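Local coordinates for protein putative ABC transporter subunit, substrate-binding component (Rhodopseudomonas palustris, PDB 4EVR) that probably captures benzoate-like aromatic acids as the substrate-binding component of an ABC transporter, enclosing a benzoic acid molecule between its two lobes, at residues F133-I138 with Y161-E166; V90-A95 with A114-I119; V157-A162 with A212-G217; P238-D243 with D287-Q292. All coordinates share one frame; numbering follows the deposited sequence.

Contact 1: F133-I138 with Y161-E166; sequences FANGQI and YAAGEE. With BEZ (benzoic acid), chain B.
N135 and E166 meet through one nearly straight hydrogen bond: ND2 of N135 donates to OE1 of E166 over 2.9 Å, with an N-H...O angle of 167°. The acceptor lies close to the plane of the amide, yet the donor arrives on the anti side of OE1 and well out of the carboxylate plane, and the amide and carboxylate planes stand 59° apart. Behind the polar ends the chains run close, CB of N135 standing 3.6 Å from CB of E166, and ND2 of N135 also rests 3.5 Å from CA of A163. With CG beside the backbone N (chi1 -69°), N135 throws its amide across to the neighbouring helix. The same two segments line the benzoic acid. Y161 donates from OH to O2 of the ligand over 2.6 Å, A163 brings CB to 3.3 Å from that same O2, and F133 turns the edge of its ring to the ligand, CZ lying 3.7 Å from C6 of the benzoic acid. Further out, D117 N also bonds to OE1 of E166, while D117 OD1 accepts from G136 N. Cutting N135 back to an alanine is likely to leave OE1 of E166 with one donor fewer and open a gap between the helix starts. Two N-H groups on OE1 are likely to restrain the carboxylate and favour its anionic form, joining helices 135-148 and 162-177 beside the ligand.

Contact 2: V90-A95 with A114-I119; sequences VHSGVA and AGADII. With BEZ (benzoic acid), chain B.
S92 reaches A116 and the bound benzoic acid with the same short side chain. Its CB lies 3.8 Å from CB of A116 on the one hand and near both ligand oxygens on the other. Beyond CB, the hydroxyl sits beside the backbone N (chi1 -83°), which brings OG to within hydrogen-bonding distance of the carboxylate: S92 OG donates to O1 of the ligand over 2.6 Å. OG of S92 is also 2.9 Å from A116 N, and N135 ND2 approaches it in a weak hydrogen bond. The backbone completes the grip. S92 N donates to O2 at 2.9 Å with an angle of 160°, and G115 N donates to O1 at 3.0 Å with an angle of 159°, so each segment contributes an N-H to a different oxygen. Below the ligand the loop packs on helix 92-105: CB of A95 and CB of A114 are 3.3 Å apart, short enough to be taken with some reserve, and CD1 of I119 lies 3.9 Å from the same A95 CB. The helix start is itself ordered by H91, an N-cap whose ND1 accepts from G93 N at 2.9 Å and, weakly, from V94 N; its ring stacks on Y161, which supplies a further bond to O2. The carboxylate is thus held at the N-terminus of helix 92-105 by neutral N-H and O-H donors, two to each oxygen, and the partial positive charge of that helix end is likely to favour the ionised, benzoate form.

Contact 3: V157-A162 with A212-G217; sequences VTWKYA and AFFSGG. With BEZ (benzoic acid), chain B.
W159 and F214 form a T-shaped pair, with the edge of the phenylalanine directed at the face of the indole. The F214 ring and the five-membered ring of W159 have centroids 4.9 Å apart and planes at 85°, and CD1 of F214 stands over the centre of the W159 ring system. At the indole edge, CH2 of W159 lies 3.7 Å from the backbone O of S215. The F214 ring reaches farther back, where its CZ touches CG1 of V157 at 3.9 Å. F213 is used edge-on: T158 OG1 and Y161 OH approach its rim, and CZ of F213 lies 3.7 Å from C4 of the benzoic acid. S215 OG closes on the same C4 at 3.8 Å. Beneath the rings, strands 153-159 and 209-213 run parallel, F213 N donating to V157 O over 3.1 Å. Past this bond, T158 replaces a backbone link with a side-chain one: OG1, anti to its own N (chi1 -169°), donates to F213 O over 2.8 Å. NE1 of W159 is bonded to D192 O, and F190 meets the indole edge-to-face. A leucine in place of W159 would probably leave the F214 edge without its aromatic face and D192 O without its N-H donor. W159 N and S215 N are buried with no partner in the model, consistent with strands that part toward the ligand, where the T158 hydroxyl and the rings supply contacts in place of backbone bonds.

Contact 4: P238-D243 with D287-Q292; sequences PGFLTD and DVFAVQ. With BEZ (benzoic acid), chain B.
D243 and D287 bring two acidic side chains to the start of one helix, each accepting backbone N-H groups there. OD2 of D243 comes from the other segment and uses its anti lone pair to accept from V288 N, 2.8 Å away at an N-H...O angle of 147°. D287 is the N-cap proper, its OD1 accepting from A290 N at 3.1 Å and, weakly, from F289 N. Between them the two aspartates accept from the first three N-H groups of helix 288-306. OD2 of D243 and OD1 of D287 stay 5.1 Å apart, and the helix end together with R348, which forms a salt bridge to OD1 of D243, would probably ease the nearness of like charges. The first torsion of D243 (chi1 -103°) is away from a staggered position as OD2 reaches V288 N. Above this polar layer lie the rings. F240 turns one face to the benzoic acid, its CG 3.8 Å from C5 of the ligand, while its CD1 meets CZ of F289 at 3.8 Å. V288 sets CG1 over the centre of the F289 ring, 3.8 Å above its plane, and D243 O lies at that ring's edge, 3.8 Å from CE2. The contact thereby bridges the two lobes: F240 and D243 pack on L260 of strand 257-260, with F240 also against F213 of strand 209-213, whereas F289 beds into L32, A35 and I36 of helix 30-46 across the cleft.

Overall arrangement
All four contacts converge on one benzoic acid, the worked example being a ligand whose two ends are handled by different parts of the fold. Contacts 1 and 2, with centres about 8 Å apart, attend mainly to the carboxylate and are tied together by a probable hydrogen bond from N135 N to G115 O (2.9 Å). Contact 3 shares Y161 with contact 1. The aromatic end falls chiefly to contacts 3 and 4, where F213 and F240 adjoin. I138 CD1 lies 3.7 Å from F240 CZ, joining contacts 1 and 4. Contacts 2 and 4 do not touch, their nearest atoms being about 6 Å apart.

Contact 1: F133-I138 with Y161-E166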
loop_
_atom_site.group_PDB
_atom_site.type_symbol
_atom_site.label_atom_id
_atom_site.label_comp_id
_atom_site.label_asym_id
_atom_site.label_seq_id
_atom_site.Cartn_x
_atom_site.Cartn_y
_atom_site.Cartn_z
ATOM N N PHE A 133 -0.784 -0.317 -5.247
ATOM C CA PHE A 133 0.430 -0.418 -6.034
ATOM C C PHE A 133 0.808 -1.888 -6.132
ATOM O O PHE A 133 0.243 -2.701 -5.358
ATOM C CB PHE A 133 1.569 0.340 -5.354
ATOM C CG PHE A 133 1.889 -0.243 -3.979
ATOM C CD1 PHE A 133 1.143 0.098 -2.864
ATOM C CD2 PHE A 133 2.887 -1.194 -3.827
ATOM C CE1 PHE A 133 1.279 -0.630 -1.672
ATOM C CE2 PHE A 133 3.051 -1.865 -2.645
ATOM C CZ PHE A 133 2.234 -1.601 -1.586
ATOM N N ALA A 134 1.853 -2.215 -6.934
ATOM C CA ALA A 134 2.433 -3.555 -6.993
ATOM C C ALA A 134 3.839 -3.497 -6.392
ATOM O O ALA A 134 4.607 -2.560 -6.703
ATOM C CB ALA A 134 2.515 -4.081 -8.422
ATOM N N ASN A 135 4.191 -4.469 -5.557
ATOM C CA ASN A 135 5.491 -4.526 -4.835
ATOM C C ASN A 135 6.684 -4.365 -5.747
ATOM O O ASN A 135 7.591 -3.564 -5.478
ATOM C CB ASN A 135 5.625 -5.881 -4.044
ATOM C CG ASN A 135 4.733 -6.002 -2.912
ATOM O OD1 ASN A 135 4.409 -4.981 -2.281
ATOM N ND2 ASN A 135 4.359 -7.265 -2.547
ATOM N N GLY A 136 6.705 -5.162 -6.797
ATOM C CA GLY A 136 7.812 -5.174 -7.775
ATOM C C GLY A 136 8.029 -3.822 -8.436
ATOM O O GLY A 136 9.154 -3.312 -8.491
ATOM N N GLN A 137 6.944 -3.190 -8.854
ATOM C CA GLN A 137 7.012 -1.883 -9.509
ATOM C C GLN A 137 7.551 -0.784 -8.618
ATOM O O GLN A 137 8.334 0.026 -9.087
ATOM C CB GLN A 137 5.656 -1.471 -10.068
ATOM C CG GLN A 137 5.799 -0.233 -10.939
ATOM C CD GLN A 137 4.587 0.006 -11.780
ATOM O OE1 GLN A 137 3.463 -0.227 -11.351
ATOM N NE2 GLN A 137 4.783 0.644 -12.906
ATOM N N ILE A 138 7.127 -0.698 -7.358
ATOM C CA ILE A 138 7.668 0.340 -6.503
ATOM C C ILE A 138 9.103 0.070 -6.116
ATOM O O ILE A 138 9.872 1.037 -6.022
ATOM C CB ILE A 138 6.770 0.594 -5.280
ATOM C CG1 ILE A 138 7.225 1.810 -4.519
ATOM C CG2 ILE A 138 6.644 -0.598 -4.369
ATOM C CD1 ILE A 138 6.165 2.360 -3.442
ATOM N N TYR A 161 8.856 -12.240 4.112
ATOM C CA TYR A 161 7.572 -12.637 3.576
ATOM C C TYR A 161 7.455 -12.045 2.174
ATOM O O TYR A 161 8.295 -11.269 1.774
ATOM C CB TYR A 161 6.397 -12.332 4.527
ATOM C CG TYR A 161 5.873 -10.926 4.496
ATOM C CD1 TYR A 161 4.647 -10.626 3.887
ATOM C CD2 TYR A 161 6.501 -9.910 5.223
ATOM C CE1 TYR A 161 4.130 -9.325 3.906
ATOM C CE2 TYR A 161 5.984 -8.612 5.253
ATOM C CZ TYR A 161 4.765 -8.337 4.644
ATOM O OH TYR A 161 4.288 -7.025 4.587
ATOM N N ALA A 162 6.436 -12.400 1.443
ATOM C CA ALA A 162 6.264 -11.979 0.003
ATOM C C ALA A 162 6.469 -10.494 -0.273
ATOM O O ALA A 162 7.136 -10.172 -1.249
ATOM C CB ALA A 162 4.877 -12.369 -0.488
ATOM N N ALA A 163 5.952 -9.584 0.562
ATOM C CA ALA A 163 6.167 -8.164 0.290
ATOM C C ALA A 163 7.623 -7.728 0.382
ATOM O O ALA A 163 8.066 -7.009 -0.505
ATOM C CB ALA A 163 5.328 -7.324 1.188
ATOM N N GLY A 164 8.366 -8.161 1.413
ATOM C CA GLY A 164 9.772 -7.819 1.493
ATOM C C GLY A 164 10.522 -8.392 0.317
ATOM O O GLY A 164 11.265 -7.703 -0.352
ATOM N N GLU A 165 10.283 -9.635 0.017
ATOM C CA GLU A 165 10.999 -10.289 -1.064
ATOM C C GLU A 165 10.729 -9.602 -2.408
ATOM O O GLU A 165 11.673 -9.434 -3.194
ATOM C CB GLU A 165 10.592 -11.757 -1.084
ATOM C CG GLU A 165 11.147 -12.574 -2.235
ATOM C CD GLU A 165 10.629 -14.003 -2.273
ATOM O OE1 GLU A 165 11.447 -14.917 -2.527
ATOM O OE2 GLU A 165 9.407 -14.208 -2.073
ATOM N N GLU A 166 9.479 -9.266 -2.697
ATOM C CA GLU A 166 9.132 -8.695 -3.996
ATOM C C GLU A 166 9.603 -7.244 -4.106
ATOM O O GLU A 166 10.077 -6.853 -5.151
ATOM C CB GLU A 166 7.633 -8.831 -4.277
ATOM C CG GLU A 166 7.152 -10.271 -4.384
ATOM C CD GLU A 166 5.653 -10.381 -4.515
ATOM O OE1 GLU A 166 4.977 -9.335 -4.444
ATOM O OE2 GLU A 166 5.155 -11.483 -4.812
HETATM C C BEZ B . 2.361 -5.808 1.944
HETATM O O1 BEZ B . 1.947 -5.948 0.755
HETATM O O2 BEZ B . 2.514 -6.773 2.744
HETATM C C1 BEZ B . 2.574 -4.445 2.518
HETATM C C2 BEZ B . 2.457 -4.236 3.902
HETATM C C3 BEZ B . 2.647 -2.964 4.435
HETATM C C4 BEZ B . 3.008 -1.943 3.544
HETATM C C5 BEZ B . 3.125 -2.168 2.162
HETATM C C6 BEZ B . 2.889 -3.405 1.630
#

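Contact 2: V90-A95 with A114-I119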
loop_
_atom_site.group_PDB
_atom_site.type_symbol
_atom_site.label_atom_id
_atom_site.label_comp_id
_atom_site.label_asym_id
_atom_site.label_seq_id
_atom_site.Cartn_x
_atom_site.Cartn_y
_atom_site.Cartn_z
ATOM N N VAL A 90 -3.985 -5.552 4.102
ATOM C CA VAL A 90 -2.664 -4.914 4.180
ATOM C C VAL A 90 -1.516 -5.892 3.867
ATOM O O VAL A 90 -0.678 -5.520 3.068
ATOM C CB VAL A 90 -2.442 -4.248 5.550
ATOM C CG1 VAL A 90 -1.012 -3.843 5.756
ATOM C CG2 VAL A 90 -3.373 -3.095 5.708
ATOM N N HIS A 91 -1.453 -7.065 4.524
ATOM C CA HIS A 91 -0.337 -8.007 4.439
ATOM C C HIS A 91 -0.476 -8.870 3.186
ATOM O O HIS A 91 -1.496 -9.506 2.975
ATOM C CB HIS A 91 -0.269 -8.857 5.718
ATOM C CG HIS A 91 0.852 -9.839 5.842
ATOM N ND1 HIS A 91 0.932 -10.953 5.033
ATOM C CD2 HIS A 91 1.871 -9.872 6.734
ATOM C CE1 HIS A 91 1.971 -11.646 5.491
ATOM N NE2 HIS A 91 2.516 -11.052 6.560
ATOM N N SER A 92 0.536 -8.836 2.329
ATOM C CA SER A 92 0.506 -9.571 1.042
ATOM C C SER A 92 0.270 -11.081 1.165
ATOM O O SER A 92 -0.265 -11.672 0.231
ATOM C CB SER A 92 1.810 -9.374 0.279
ATOM O OG SER A 92 1.853 -8.180 -0.475
ATOM N N GLY A 93 0.710 -11.719 2.239
ATOM C CA GLY A 93 0.471 -13.175 2.389
ATOM C C GLY A 93 -0.992 -13.425 2.691
ATOM O O GLY A 93 -1.654 -14.222 2.038
ATOM N N VAL A 94 -1.561 -12.618 3.586
ATOM C CA VAL A 94 -2.963 -12.733 3.890
ATOM C C VAL A 94 -3.772 -12.453 2.594
ATOM O O VAL A 94 -4.686 -13.212 2.269
ATOM C CB VAL A 94 -3.398 -11.784 5.011
ATOM C CG1 VAL A 94 -4.903 -11.847 5.234
ATOM C CG2 VAL A 94 -2.636 -12.023 6.319
ATOM N N ALA A 95 -3.410 -11.373 1.856
ATOM C CA ALA A 95 -4.135 -10.945 0.677
ATOM C C ALA A 95 -4.115 -11.981 -0.411
ATOM O O ALA A 95 -5.110 -12.141 -1.129
ATOM C CB ALA A 95 -3.591 -9.644 0.121
ATOM N N ALA A 114 -2.226 -4.265 0.103
ATOM C CA ALA A 114 -1.328 -5.388 -0.220
ATOM C C ALA A 114 -0.814 -5.330 -1.645
ATOM O O ALA A 114 -1.582 -5.375 -2.585
ATOM C CB ALA A 114 -2.057 -6.692 0.012
ATOM N N GLY A 115 0.480 -5.227 -1.795
ATOM C CA GLY A 115 1.110 -5.096 -3.116
ATOM C C GLY A 115 1.533 -6.384 -3.768
ATOM O O GLY A 115 2.152 -6.326 -4.827
ATOM N N ALA A 116 1.133 -7.547 -3.229
ATOM C CA ALA A 116 1.525 -8.842 -3.801
ATOM C C ALA A 116 1.464 -8.793 -5.342
ATOM O O ALA A 116 0.410 -8.497 -5.905
ATOM C CB ALA A 116 0.629 -9.951 -3.275
ATOM N N ASP A 117 2.581 -9.043 -6.023
ATOM C CA ASP A 117 2.637 -8.952 -7.488
ATOM C C ASP A 117 1.606 -9.823 -8.217
ATOM O O ASP A 117 1.015 -9.364 -9.215
ATOM C CB ASP A 117 4.038 -9.333 -8.007
ATOM C CG ASP A 117 5.147 -8.332 -7.659
ATOM O OD1 ASP A 117 4.823 -7.178 -7.334
ATOM O OD2 ASP A 117 6.337 -8.703 -7.758
ATOM N N ILE A 118 1.363 -11.023 -7.704
ATOM C CA ILE A 118 0.492 -12.008 -8.332
ATOM C C ILE A 118 -0.936 -11.499 -8.485
ATOM O O ILE A 118 -1.621 -11.945 -9.413
ATOM C CB ILE A 118 0.490 -13.343 -7.524
ATOM C CG1 ILE A 118 0.045 -14.502 -8.385
ATOM C CG2 ILE A 118 -0.373 -13.247 -6.214
ATOM C CD1 ILE A 118 0.601 -15.781 -7.943
ATOM N N ILE A 119 -1.390 -10.633 -7.547
ATOM C CA ILE A 119 -2.776 -10.125 -7.500
ATOM C C ILE A 119 -3.134 -9.437 -8.824
ATOM O O ILE A 119 -4.249 -9.619 -9.265
ATOM C CB ILE A 119 -3.052 -9.248 -6.290
ATOM C CG1 ILE A 119 -3.012 -10.129 -5.009
ATOM C CG2 ILE A 119 -4.435 -8.514 -6.423
ATOM C CD1 ILE A 119 -3.123 -9.335 -3.704
HETATM C C BEZ B . 2.361 -5.808 1.944
HETATM O O1 BEZ B . 1.947 -5.948 0.755
HETATM O O2 BEZ B . 2.514 -6.773 2.744
HETATM C C1 BEZ B . 2.574 -4.445 2.518
HETATM C C2 BEZ B . 2.457 -4.236 3.902
HETATM C C3 BEZ B . 2.647 -2.964 4.435
HETATM C C4 BEZ B . 3.008 -1.943 3.544
HETATM C C5 BEZ B . 3.125 -2.168 2.162
HETATM C C6 BEZ B . 2.889 -3.405 1.630
#

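Contact 3: V157-A162 with A212-G217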
loop_
_atom_site.group_PDB
_atom_site.type_symbol
_atom_site.label_atom_id
_atom_site.label_comp_id
_atom_site.label_asym_id
_atom_site.label_seq_id
_atom_site.Cartn_x
_atom_site.Cartn_y
_atom_site.Cartn_z
ATOM N N VAL A 157 17.349 -4.610 3.859
ATOM C CA VAL A 157 16.881 -5.121 5.143
ATOM C C VAL A 157 15.345 -5.155 5.085
ATOM O O VAL A 157 14.733 -4.133 4.820
ATOM C CB VAL A 157 17.336 -4.353 6.399
ATOM C CG1 VAL A 157 16.997 -5.177 7.681
ATOM C CG2 VAL A 157 18.791 -4.062 6.353
ATOM N N THR A 158 14.723 -6.284 5.380
ATOM C CA THR A 158 13.255 -6.338 5.396
ATOM C C THR A 158 12.784 -7.570 6.152
ATOM O O THR A 158 13.590 -8.331 6.639
ATOM C CB THR A 158 12.694 -6.333 3.943
ATOM O OG1 THR A 158 11.290 -6.126 3.953
ATOM C CG2 THR A 158 12.999 -7.563 3.199
ATOM N N TRP A 159 11.479 -7.780 6.174
ATOM C CA TRP A 159 10.854 -8.979 6.748
ATOM C C TRP A 159 10.797 -10.121 5.711
ATOM O O TRP A 159 10.664 -9.880 4.473
ATOM C CB TRP A 159 9.437 -8.656 7.220
ATOM C CG TRP A 159 9.396 -7.927 8.541
ATOM C CD1 TRP A 159 10.003 -8.303 9.697
ATOM C CD2 TRP A 159 8.552 -6.818 8.879
ATOM N NE1 TRP A 159 9.555 -7.525 10.742
ATOM C CE2 TRP A 159 8.667 -6.605 10.263
ATOM C CE3 TRP A 159 7.677 -5.994 8.139
ATOM C CZ2 TRP A 159 7.996 -5.554 10.921
ATOM C CZ3 TRP A 159 6.965 -5.024 8.786
ATOM C CH2 TRP A 159 7.137 -4.791 10.163
ATOM N N LYS A 160 10.906 -11.363 6.217
ATOM C CA LYS A 160 10.874 -12.605 5.396
ATOM C C LYS A 160 9.454 -13.006 5.025
ATOM O O LYS A 160 8.850 -13.922 5.615
ATOM C CB LYS A 160 11.551 -13.748 6.110
ATOM C CG LYS A 160 11.995 -14.847 5.161
ATOM C CD LYS A 160 12.885 -15.877 5.911
ATOM C CE LYS A 160 13.505 -16.920 5.013
ATOM N NZ LYS A 160 12.482 -17.664 4.241
ATOM N N TYR A 161 8.856 -12.240 4.112
ATOM C CA TYR A 161 7.572 -12.637 3.576
ATOM C C TYR A 161 7.455 -12.045 2.174
ATOM O O TYR A 161 8.295 -11.269 1.774
ATOM C CB TYR A 161 6.397 -12.332 4.527
ATOM C CG TYR A 161 5.873 -10.926 4.496
ATOM C CD1 TYR A 161 4.647 -10.626 3.887
ATOM C CD2 TYR A 161 6.501 -9.910 5.223
ATOM C CE1 TYR A 161 4.130 -9.325 3.906
ATOM C CE2 TYR A 161 5.984 -8.612 5.253
ATOM C CZ TYR A 161 4.765 -8.337 4.644
ATOM O OH TYR A 161 4.288 -7.025 4.587
ATOM N N ALA A 162 6.436 -12.400 1.443
ATOM C CA ALA A 162 6.264 -11.979 0.003
ATOM C C ALA A 162 6.469 -10.494 -0.273
ATOM O O ALA A 162 7.136 -10.172 -1.249
ATOM C CB ALA A 162 4.877 -12.369 -0.488
ATOM N N ALA A 212 15.476 -0.377 2.982
ATOM C CA ALA A 212 14.714 -1.099 3.950
ATOM C C ALA A 212 13.238 -1.059 3.612
ATOM O O ALA A 212 12.733 0.002 3.251
ATOM C CB ALA A 212 14.881 -0.504 5.337
ATOM N N PHE A 213 12.565 -2.190 3.724
ATOM C CA PHE A 213 11.124 -2.207 3.737
ATOM C C PHE A 213 10.670 -2.680 5.123
ATOM O O PHE A 213 10.870 -3.859 5.540
ATOM C CB PHE A 213 10.487 -3.048 2.619
ATOM C CG PHE A 213 8.991 -3.270 2.864
ATOM C CD1 PHE A 213 8.133 -2.192 3.014
ATOM C CD2 PHE A 213 8.495 -4.541 3.219
ATOM C CE1 PHE A 213 6.779 -2.387 3.335
ATOM C CE2 PHE A 213 7.177 -4.710 3.604
ATOM C CZ PHE A 213 6.342 -3.639 3.733
ATOM N N PHE A 214 10.010 -1.767 5.819
ATOM C CA PHE A 214 9.247 -2.034 7.047
ATOM C C PHE A 214 8.039 -1.100 6.944
ATOM O O PHE A 214 8.058 -0.182 6.143
ATOM C CB PHE A 214 10.028 -1.830 8.355
ATOM C CG PHE A 214 11.176 -2.801 8.509
ATOM C CD1 PHE A 214 10.952 -4.108 8.887
ATOM C CD2 PHE A 214 12.479 -2.404 8.260
ATOM C CE1 PHE A 214 12.013 -5.006 8.993
ATOM C CE2 PHE A 214 13.526 -3.302 8.374
ATOM C CZ PHE A 214 13.272 -4.600 8.720
ATOM N N SER A 215 7.031 -1.309 7.765
ATOM C CA SER A 215 5.903 -0.407 7.796
ATOM C C SER A 215 5.259 -0.513 9.190
ATOM O O SER A 215 5.497 -1.456 9.890
ATOM C CB SER A 215 4.909 -0.760 6.702
ATOM O OG SER A 215 4.063 0.337 6.443
ATOM N N GLY A 216 4.461 0.440 9.549
ATOM C CA GLY A 216 3.751 0.405 10.835
ATOM C C GLY A 216 4.687 0.442 12.007
ATOM O O GLY A 216 5.621 1.244 12.026
ATOM N N GLY A 217 4.377 -0.333 13.032
ATOM C CA GLY A 217 5.229 -0.385 14.216
ATOM C C GLY A 217 6.655 -0.731 13.942
ATOM O O GLY A 217 7.567 -0.183 14.562
HETATM C C BEZ B . 2.361 -5.808 1.944
HETATM O O1 BEZ B . 1.947 -5.948 0.755
HETATM O O2 BEZ B . 2.514 -6.773 2.744
HETATM C C1 BEZ B . 2.574 -4.445 2.518
HETATM C C2 BEZ B . 2.457 -4.236 3.902
HETATM C C3 BEZ B . 2.647 -2.964 4.435
HETATM C C4 BEZ B . 3.008 -1.943 3.544
HETATM C C5 BEZ B . 3.125 -2.168 2.162
HETATM C C6 BEZ B . 2.889 -3.405 1.630
#

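Contact 4: P238-D243 with D287-Q292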
loop_
_atom_site.group_PDB
_atom_site.type_symbol
_atom_site.label_atom_id
_atom_site.label_comp_id
_atom_site.label_asym_id
_atom_site.label_seq_id
_atom_site.Cartn_x
_atom_site.Cartn_y
_atom_site.Cartn_z
ATOM N N PRO A 238 11.025 2.162 -0.026
ATOM C CA PRO A 238 9.658 2.538 -0.485
ATOM C C PRO A 238 9.074 3.383 0.624
ATOM O O PRO A 238 9.432 3.204 1.833
ATOM C CB PRO A 238 8.946 1.192 -0.651
ATOM C CG PRO A 238 9.633 0.307 0.347
ATOM C CD PRO A 238 11.063 0.759 0.414
ATOM N N GLY A 239 8.120 4.210 0.279
ATOM C CA GLY A 239 7.530 5.161 1.208
ATOM C C GLY A 239 6.818 4.668 2.394
ATOM O O GLY A 239 6.562 5.421 3.327
ATOM N N PHE A 240 6.441 3.416 2.344
ATOM C CA PHE A 240 5.810 2.783 3.512
ATOM C C PHE A 240 6.743 2.836 4.704
ATOM O O PHE A 240 6.273 2.753 5.855
ATOM C CB PHE A 240 5.521 1.312 3.180
ATOM C CG PHE A 240 4.956 1.129 1.814
ATOM C CD1 PHE A 240 3.739 1.667 1.481
ATOM C CD2 PHE A 240 5.677 0.488 0.831
ATOM C CE1 PHE A 240 3.258 1.573 0.218
ATOM C CE2 PHE A 240 5.163 0.355 -0.440
ATOM C CZ PHE A 240 4.006 0.964 -0.760
ATOM N N LEU A 241 8.058 2.963 4.467
ATOM C CA LEU A 241 9.018 3.048 5.603
ATOM C C LEU A 241 8.784 4.292 6.444
ATOM O O LEU A 241 9.066 4.247 7.618
ATOM C CB LEU A 241 10.432 3.043 5.021
ATOM C CG LEU A 241 11.594 3.129 6.025
ATOM C CD1 LEU A 241 11.632 1.912 6.917
ATOM C CD2 LEU A 241 12.854 3.394 5.304
ATOM N N THR A 242 8.247 5.388 5.860
ATOM C CA THR A 242 8.001 6.609 6.626
ATOM C C THR A 242 6.588 6.993 6.724
ATOM O O THR A 242 6.270 7.783 7.628
ATOM C CB THR A 242 8.827 7.808 6.019
ATOM O OG1 THR A 242 8.505 7.916 4.635
ATOM C CG2 THR A 242 10.358 7.549 6.142
ATOM N N ASP A 243 5.655 6.556 5.758
ATOM C CA ASP A 243 4.329 7.122 5.844
ATOM C C ASP A 243 3.583 6.762 7.111
ATOM O O ASP A 243 3.475 5.607 7.447
ATOM C CB ASP A 243 3.493 6.722 4.616
ATOM C CG ASP A 243 3.386 7.870 3.642
ATOM O OD1 ASP A 243 4.441 8.458 3.295
ATOM O OD2 ASP A 243 2.256 8.194 3.232
ATOM N N ASP A 287 -2.198 9.576 5.432
ATOM C CA ASP A 287 -1.006 9.008 4.772
ATOM C C ASP A 287 -1.406 8.253 3.565
ATOM O O ASP A 287 -2.580 8.213 3.200
ATOM C CB ASP A 287 -0.171 8.200 5.790
ATOM C CG ASP A 287 -0.948 7.058 6.380
ATOM O OD1 ASP A 287 -1.956 6.668 5.772
ATOM O OD2 ASP A 287 -0.598 6.602 7.534
ATOM N N VAL A 288 -0.466 7.542 2.935
ATOM C CA VAL A 288 -0.809 6.820 1.715
ATOM C C VAL A 288 -1.877 5.764 1.908
ATOM O O VAL A 288 -2.677 5.568 1.040
ATOM C CB VAL A 288 0.433 6.184 1.091
ATOM C CG1 VAL A 288 1.002 5.042 1.898
ATOM C CG2 VAL A 288 0.156 5.725 -0.315
ATOM N N PHE A 289 -1.945 5.191 3.076
ATOM C CA PHE A 289 -2.887 4.112 3.450
ATOM C C PHE A 289 -4.306 4.683 3.516
ATOM O O PHE A 289 -5.252 4.131 2.950
ATOM C CB PHE A 289 -2.472 3.488 4.775
ATOM C CG PHE A 289 -1.028 2.975 4.760
ATOM C CD1 PHE A 289 -0.637 1.992 3.879
ATOM C CD2 PHE A 289 -0.028 3.616 5.507
ATOM C CE1 PHE A 289 0.667 1.540 3.873
ATOM C CE2 PHE A 289 1.298 3.214 5.419
ATOM C CZ PHE A 289 1.637 2.171 4.591
ATOM N N ALA A 290 -4.424 5.891 4.081
ATOM C CA ALA A 290 -5.703 6.594 4.101
ATOM C C ALA A 290 -6.174 6.927 2.706
ATOM O O ALA A 290 -7.338 6.846 2.387
ATOM C CB ALA A 290 -5.567 7.866 4.914
ATOM N N VAL A 291 -5.261 7.340 1.849
ATOM C CA VAL A 291 -5.569 7.669 0.468
ATOM C C VAL A 291 -6.066 6.458 -0.224
ATOM O O VAL A 291 -7.041 6.506 -0.981
ATOM C CB VAL A 291 -4.297 8.230 -0.228
ATOM C CG1 VAL A 291 -4.465 8.359 -1.752
ATOM C CG2 VAL A 291 -3.876 9.599 0.357
ATOM N N GLN A 292 -5.331 5.328 -0.031
ATOM C CA GLN A 292 -5.781 4.088 -0.720
ATOM C C GLN A 292 -7.143 3.652 -0.283
ATOM O O GLN A 292 -7.923 3.120 -1.087
ATOM C CB GLN A 292 -4.761 2.993 -0.512
ATOM C CG GLN A 292 -3.425 3.337 -1.168
ATOM C CD GLN A 292 -2.224 2.498 -0.780
ATOM O OE1 GLN A 292 -1.164 2.674 -1.368
ATOM N NE2 GLN A 292 -2.263 1.666 0.263
HETATM C C BEZ B . 2.361 -5.808 1.944
HETATM O O1 BEZ B . 1.947 -5.948 0.755
HETATM O O2 BEZ B . 2.514 -6.773 2.744
HETATM C C1 BEZ B . 2.574 -4.445 2.518
HETATM C C2 BEZ B . 2.457 -4.236 3.902
HETATM C C3 BEZ B . 2.647 -2.964 4.435
HETATM C C4 BEZ B . 3.008 -1.943 3.544
HETATM C C5 BEZ B . 3.125 -2.168 2.162
HETATM C C6 BEZ B . 2.889 -3.405 1.630
#